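Side-chain contacts in ANGPTL4 C-terminal chain (Homo sapiens, PDB 6U1U), which is the fibrinogen-like domain of a secreted protein that inactivates lipoprotein lipase, regulates triglyceride clearance and inhibits endothelial cell proliferation and migration: residues R55-Y60 with T114-Q119; K159-G164 with G168-S173. All coordinates share one frame; numbering follows the deposited sequence.

Interaction 1. Residues R55-Y60 with T114-Q119; sequences RPWEAY and TAYSLQ
The six-membered half of the W57 indole does the touching here, reaching across to A115 and Y116. CZ2 of W57 comes up to CD2 of Y116 at 3.7 Å; it meets the phenol at its edge, near the ring plane, while Y116 lies oblique to the indole, so the two rings are not stacked. One atom along, W57 CH2 sits 4.0 Å from A115 CB, and the carbonyl oxygen of A115 lies at the indole's edge, in its plane. The reach comes from W57 itself: CG stands anti to the backbone N (chi1 -176°), which carries the ring out from a helix with P56 at its N-cap position. Both aromatic side chains are pinned at their polar ends by acids, W57 NE1 by E112 and Y116 OH by E76. Behind A115 and Y116 the turn is braced by T114 and S117. S117 N bonds T114 OG1 at 3.0 Å, an ST motif, and S117 OG reaches T114 O at 2.6 Å in the carbonyl plane. The result is plain buried packing in the fibrinogen C-terminal fold, joining the first turn of helix 57-62 to the turn that leads into strand 118-120.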
loop_
_atom_site.group_PDB
_atom_site.type_symbol
_atom_site.label_atom_id
_atom_site.label_comp_id
_atom_site.label_asym_id
_atom_site.label_seq_id
_atom_site.Cartn_x
_atom_site.Cartn_y
_atom_site.Cartn_z
ATOM N N ARG A 55 -6.819 -7.520 9.501
ATOM C CA ARG A 55 -8.059 -8.036 8.880
ATOM C C ARG A 55 -7.789 -9.071 7.790
ATOM O O ARG A 55 -6.718 -9.101 7.247
ATOM C CB ARG A 55 -8.897 -6.887 8.327
ATOM C CG ARG A 55 -8.983 -5.689 9.249
ATOM C CD ARG A 55 -10.228 -4.873 9.052
ATOM N NE ARG A 55 -10.153 -3.683 9.856
ATOM C CZ ARG A 55 -11.165 -2.894 10.110
ATOM N NH1 ARG A 55 -12.351 -3.182 9.612
ATOM N NH2 ARG A 55 -10.986 -1.838 10.863
ATOM N N PRO A 56 -8.816 -9.863 7.446
ATOM C CA PRO A 56 -8.717 -10.926 6.479
ATOM C C PRO A 56 -8.811 -10.430 5.034
ATOM O O PRO A 56 -9.045 -9.312 4.807
ATOM C CB PRO A 56 -9.893 -11.862 6.784
ATOM C CG PRO A 56 -10.731 -11.131 7.792
ATOM C CD PRO A 56 -10.155 -9.749 7.973
ATOM N N TRP A 57 -8.671 -11.377 4.122
ATOM C CA TRP A 57 -8.639 -11.101 2.671
ATOM C C TRP A 57 -9.820 -10.240 2.221
ATOM O O TRP A 57 -9.607 -9.283 1.540
ATOM C CB TRP A 57 -8.634 -12.415 1.904
ATOM C CG TRP A 57 -8.514 -12.208 0.433
ATOM C CD1 TRP A 57 -9.511 -12.171 -0.487
ATOM C CD2 TRP A 57 -7.304 -11.949 -0.284
ATOM N NE1 TRP A 57 -9.000 -11.916 -1.724
ATOM C CE2 TRP A 57 -7.648 -11.780 -1.633
ATOM C CE3 TRP A 57 -5.969 -11.850 0.084
ATOM C CZ2 TRP A 57 -6.692 -11.527 -2.608
ATOM C CZ3 TRP A 57 -5.029 -11.613 -0.876
ATOM C CH2 TRP A 57 -5.387 -11.452 -2.203
ATOM N N GLU A 58 -11.024 -10.616 2.617
ATOM C CA GLU A 58 -12.155 -9.883 2.052
ATOM C C GLU A 58 -12.148 -8.425 2.462
ATOM O O GLU A 58 -12.629 -7.564 1.713
ATOM C CB GLU A 58 -13.474 -10.535 2.479
ATOM C CG GLU A 58 -13.762 -11.863 1.740
ATOM C CD GLU A 58 -13.818 -11.706 0.215
ATOM O OE1 GLU A 58 -14.481 -10.758 -0.264
ATOM O OE2 GLU A 58 -13.181 -12.515 -0.499
ATOM N N ALA A 59 -11.638 -8.122 3.658
ATOM C CA ALA A 59 -11.575 -6.732 4.080
ATOM C C ALA A 59 -10.504 -5.984 3.302
ATOM O O ALA A 59 -10.670 -4.803 2.983
ATOM C CB ALA A 59 -11.273 -6.632 5.568
ATOM N N TYR A 60 -9.370 -6.644 3.027
ATOM C CA TYR A 60 -8.347 -5.957 2.239
ATOM C C TYR A 60 -8.792 -5.807 0.796
ATOM O O TYR A 60 -8.350 -4.887 0.098
ATOM C CB TYR A 60 -6.999 -6.717 2.324
ATOM C CG TYR A 60 -6.214 -6.204 3.509
ATOM C CD1 TYR A 60 -5.434 -5.033 3.394
ATOM C CD2 TYR A 60 -6.298 -6.820 4.741
ATOM C CE1 TYR A 60 -4.759 -4.501 4.485
ATOM C CE2 TYR A 60 -5.601 -6.288 5.839
ATOM C CZ TYR A 60 -4.835 -5.133 5.696
ATOM O OH TYR A 60 -4.155 -4.595 6.795
ATOM N N THR A 114 -4.761 -12.529 -9.976
ATOM C CA THR A 114 -3.348 -12.592 -9.625
ATOM C C THR A 114 -3.107 -12.434 -8.124
ATOM O O THR A 114 -1.966 -12.231 -7.714
ATOM C CB THR A 114 -2.547 -11.510 -10.357
ATOM O OG1 THR A 114 -2.827 -10.223 -9.756
ATOM C CG2 THR A 114 -2.866 -11.470 -11.827
ATOM N N ALA A 115 -4.147 -12.548 -7.293
ATOM C CA ALA A 115 -4.065 -12.165 -5.880
ATOM C C ALA A 115 -3.550 -10.730 -5.746
ATOM O O ALA A 115 -2.765 -10.432 -4.847
ATOM C CB ALA A 115 -3.188 -13.114 -5.048
ATOM N N TYR A 116 -4.008 -9.858 -6.646
ATOM C CA TYR A 116 -3.638 -8.436 -6.655
ATOM C C TYR A 116 -2.113 -8.256 -6.579
ATOM O O TYR A 116 -1.586 -7.517 -5.742
ATOM C CB TYR A 116 -4.340 -7.681 -5.520
ATOM C CG TYR A 116 -5.859 -7.715 -5.626
ATOM C CD1 TYR A 116 -6.515 -6.985 -6.605
ATOM C CD2 TYR A 116 -6.633 -8.477 -4.749
ATOM C CE1 TYR A 116 -7.904 -6.994 -6.716
ATOM C CE2 TYR A 116 -8.031 -8.486 -4.853
ATOM C CZ TYR A 116 -8.644 -7.748 -5.837
ATOM O OH TYR A 116 -10.005 -7.742 -5.955
ATOM N N SER A 117 -1.407 -8.949 -7.476
ATOM C CA SER A 117 0.052 -8.910 -7.478
ATOM C C SER A 117 0.588 -7.553 -7.897
ATOM O O SER A 117 0.106 -6.944 -8.857
ATOM C CB SER A 117 0.621 -9.949 -8.442
ATOM O OG SER A 117 0.403 -11.249 -7.906
ATOM N N LEU A 118 1.629 -7.121 -7.203
ATOM C CA LEU A 118 2.420 -5.984 -7.640
ATOM C C LEU A 118 3.433 -6.520 -8.626
ATOM O O LEU A 118 4.140 -7.497 -8.331
ATOM C CB LEU A 118 3.121 -5.329 -6.466
ATOM C CG LEU A 118 3.307 -3.828 -6.391
ATOM C CD1 LEU A 118 2.016 -3.086 -6.714
ATOM C CD2 LEU A 118 3.780 -3.537 -4.965
ATOM N N GLN A 119 3.428 -5.941 -9.815
ATOM C CA GLN A 119 4.267 -6.373 -10.923
ATOM C C GLN A 119 5.342 -5.315 -11.135
ATOM O O GLN A 119 5.026 -4.158 -11.444
ATOM C CB GLN A 119 3.397 -6.579 -12.158
ATOM C CG GLN A 119 2.357 -7.683 -11.874
ATOM C CD GLN A 119 1.100 -7.588 -12.708
ATOM O OE1 GLN A 119 0.896 -6.631 -13.467
ATOM N NE2 GLN A 119 0.225 -8.577 -12.551
#

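Interaction 2. Residues K159-G164 with G168-S173; sequences KSLSGG and GTCSHS. With PLM (palmitic acid), chain B.
L161 carries its CG anti to the carbonyl carbon (chi1 -55°), while T169 holds OG1 between backbone N and carbonyl carbon (chi1 66°); the first sends a branch to C170, the second offers a hydroxyl to palmitic acid. CD1 of L161 rests 3.6 Å from C170 SG, with CG of L161 close behind. S160 OG lies alongside the same sulfur at 4.0 Å and bonds back to C157 O. That sulfur belongs to the C157-C170 disulfide, which ties helix 157-160 to the following loop in this fibrinogen C-terminal domain. On the ligand side T169 OG1 donates to O1 of palmitic acid at 2.8 Å and also accepts from S171 N (3.0 Å, 158°), an ST turn, while K197 NZ holds the carboxyl group too. T169 CG2 lies 3.4 Å from C2 of the lipid. A valine here would keep a branched side chain but is likely to leave O1 of the lipid with one bond fewer and the S171 amide without its acceptor. Further in, the alkyl chain passes over one face of the H172 ring, with C7 above it; H172 ND1 is bonded to S173 OG at 2.7 Å, an in-plane partner that would help hold the ring's rotation.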
loop_
_atom_site.group_PDB
_atom_site.type_symbol
_atom_site.label_atom_id
_atom_site.label_comp_id
_atom_site.label_asym_id
_atom_site.label_seq_id
_atom_site.Cartn_x
_atom_site.Cartn_y
_atom_site.Cartn_z
ATOM N N LYS A 159 0.284 -14.240 8.877
ATOM C CA LYS A 159 -0.120 -14.646 10.222
ATOM C C LYS A 159 0.979 -14.365 11.243
ATOM O O LYS A 159 0.696 -13.991 12.385
ATOM C CB LYS A 159 -0.490 -16.137 10.215
ATOM C CG LYS A 159 -1.453 -16.533 11.324
ATOM C CD LYS A 159 -2.454 -17.589 10.851
ATOM C CE LYS A 159 -2.047 -18.982 11.318
ATOM N NZ LYS A 159 -3.014 -20.031 10.834
ATOM N N SER A 160 2.245 -14.551 10.858
ATOM C CA SER A 160 3.319 -14.324 11.810
ATOM C C SER A 160 3.501 -12.841 12.092
ATOM O O SER A 160 3.928 -12.473 13.182
ATOM C CB SER A 160 4.618 -14.974 11.308
ATOM O OG SER A 160 5.367 -14.097 10.500
ATOM N N LEU A 161 3.150 -11.977 11.148
ATOM C CA LEU A 161 3.224 -10.552 11.415
ATOM C C LEU A 161 1.826 -10.027 11.741
ATOM O O LEU A 161 1.167 -10.507 12.674
ATOM C CB LEU A 161 3.855 -9.838 10.215
ATOM C CG LEU A 161 5.231 -10.365 9.791
ATOM C CD1 LEU A 161 5.881 -9.452 8.706
ATOM C CD2 LEU A 161 6.154 -10.536 10.977
ATOM N N SER A 162 1.348 -9.058 10.973
ATOM C CA SER A 162 0.023 -8.500 11.213
ATOM C C SER A 162 -0.410 -7.801 9.936
ATOM O O SER A 162 0.426 -7.262 9.220
ATOM C CB SER A 162 0.041 -7.499 12.362
ATOM O OG SER A 162 -1.257 -7.015 12.676
ATOM N N GLY A 163 -1.697 -7.815 9.648
ATOM C CA GLY A 163 -2.160 -7.027 8.506
ATOM C C GLY A 163 -2.036 -7.765 7.190
ATOM O O GLY A 163 -1.857 -8.987 7.123
ATOM N N GLY A 164 -2.189 -6.998 6.115
ATOM C CA GLY A 164 -2.117 -7.544 4.768
ATOM C C GLY A 164 -1.096 -6.754 3.961
ATOM O O GLY A 164 -0.995 -5.542 4.099
ATOM N N GLY A 168 6.918 -9.747 -0.278
ATOM C CA GLY A 168 7.889 -10.367 -1.183
ATOM C C GLY A 168 8.960 -11.166 -0.449
ATOM O O GLY A 168 9.441 -12.196 -0.936
ATOM N N THR A 169 9.405 -10.658 0.683
ATOM C CA THR A 169 9.970 -11.423 1.770
ATOM C C THR A 169 9.118 -11.092 2.990
ATOM O O THR A 169 8.163 -10.307 2.918
ATOM C CB THR A 169 11.437 -11.042 2.005
ATOM O OG1 THR A 169 11.478 -9.681 2.455
ATOM C CG2 THR A 169 12.233 -11.188 0.706
ATOM N N CYS A 170 9.466 -11.668 4.109
ATOM C CA CYS A 170 8.793 -11.258 5.328
ATOM C C CYS A 170 9.598 -10.194 6.052
ATOM O O CYS A 170 9.320 -9.904 7.217
ATOM C CB CYS A 170 8.545 -12.493 6.198
ATOM S SG CYS A 170 7.018 -12.519 7.196
ATOM N N SER A 171 10.578 -9.581 5.367
ATOM C CA SER A 171 11.547 -8.700 6.007
ATOM C C SER A 171 11.762 -7.362 5.309
ATOM O O SER A 171 12.641 -6.604 5.739
ATOM C CB SER A 171 12.920 -9.408 6.098
ATOM O OG SER A 171 12.850 -10.494 6.999
ATOM N N HIS A 172 11.028 -7.056 4.234
ATOM C CA HIS A 172 11.274 -5.830 3.477
ATOM C C HIS A 172 10.489 -4.646 4.037
ATOM O O HIS A 172 11.053 -3.573 4.312
ATOM C CB HIS A 172 10.895 -6.021 2.002
ATOM C CG HIS A 172 10.998 -4.766 1.196
ATOM N ND1 HIS A 172 9.954 -3.870 1.059
ATOM C CD2 HIS A 172 12.046 -4.227 0.528
ATOM C CE1 HIS A 172 10.352 -2.838 0.334
ATOM N NE2 HIS A 172 11.616 -3.042 -0.017
ATOM N N SER A 173 9.184 -4.835 4.207
ATOM C CA SER A 173 8.287 -3.762 4.627
ATOM C C SER A 173 6.947 -4.362 4.994
ATOM O O SER A 173 6.626 -5.486 4.617
ATOM C CB SER A 173 8.052 -2.736 3.537
ATOM O OG SER A 173 7.608 -3.420 2.359
HETATM C C1 PLM B . 14.323 -7.794 1.525
HETATM O O1 PLM B . 13.938 -8.439 2.526
HETATM O O2 PLM B . 15.088 -6.824 1.592
HETATM C C2 PLM B . 13.884 -8.273 0.146
HETATM C C3 PLM B . 13.679 -7.278 -0.957
HETATM C C4 PLM B . 12.546 -7.685 -1.885
HETATM C C5 PLM B . 11.862 -6.565 -2.621
HETATM C C6 PLM B . 10.415 -6.830 -2.994
HETATM C C7 PLM B . 9.565 -5.590 -3.099
HETATM C C8 PLM B . 8.079 -5.770 -2.923
HETATM C C9 PLM B . 7.621 -5.524 -1.529
HETATM C CA PLM B . 6.449 -4.646 -1.388
HETATM C CB PLM B . 6.652 -3.226 -1.739
HETATM C CC PLM B . 5.371 -2.525 -1.952
HETATM C CD PLM B . 5.450 -1.061 -1.949
HETATM C CE PLM B . 6.576 -0.551 -2.761
HETATM C CF PLM B . 6.229 -0.017 -4.096
HETATM C CG PLM B . 6.762 -0.857 -5.208
#

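Along the chain the two contacts come in series, interaction 1 closing before interaction 2 opens, and their centres lie 13 Å apart within the one fibrinogen C-terminal domain. Interaction 1 joins helix 57-62 to the turn leading into strand 118-120, a member of the large antiparallel sheet; interaction 2 joins the end of helix 157-160 to the loop before strand 173-174, in the small two-stranded sheet. They touch directly: Y60 OH approaches G164 N at 3.2 Å, a probable hydrogen bond, and G163 CA packs against the same hydroxyl. Palmitic acid lies against H172 in interaction 2 and also touches L118 of 114-119, so parts distant in sequence meet at one bound lipid.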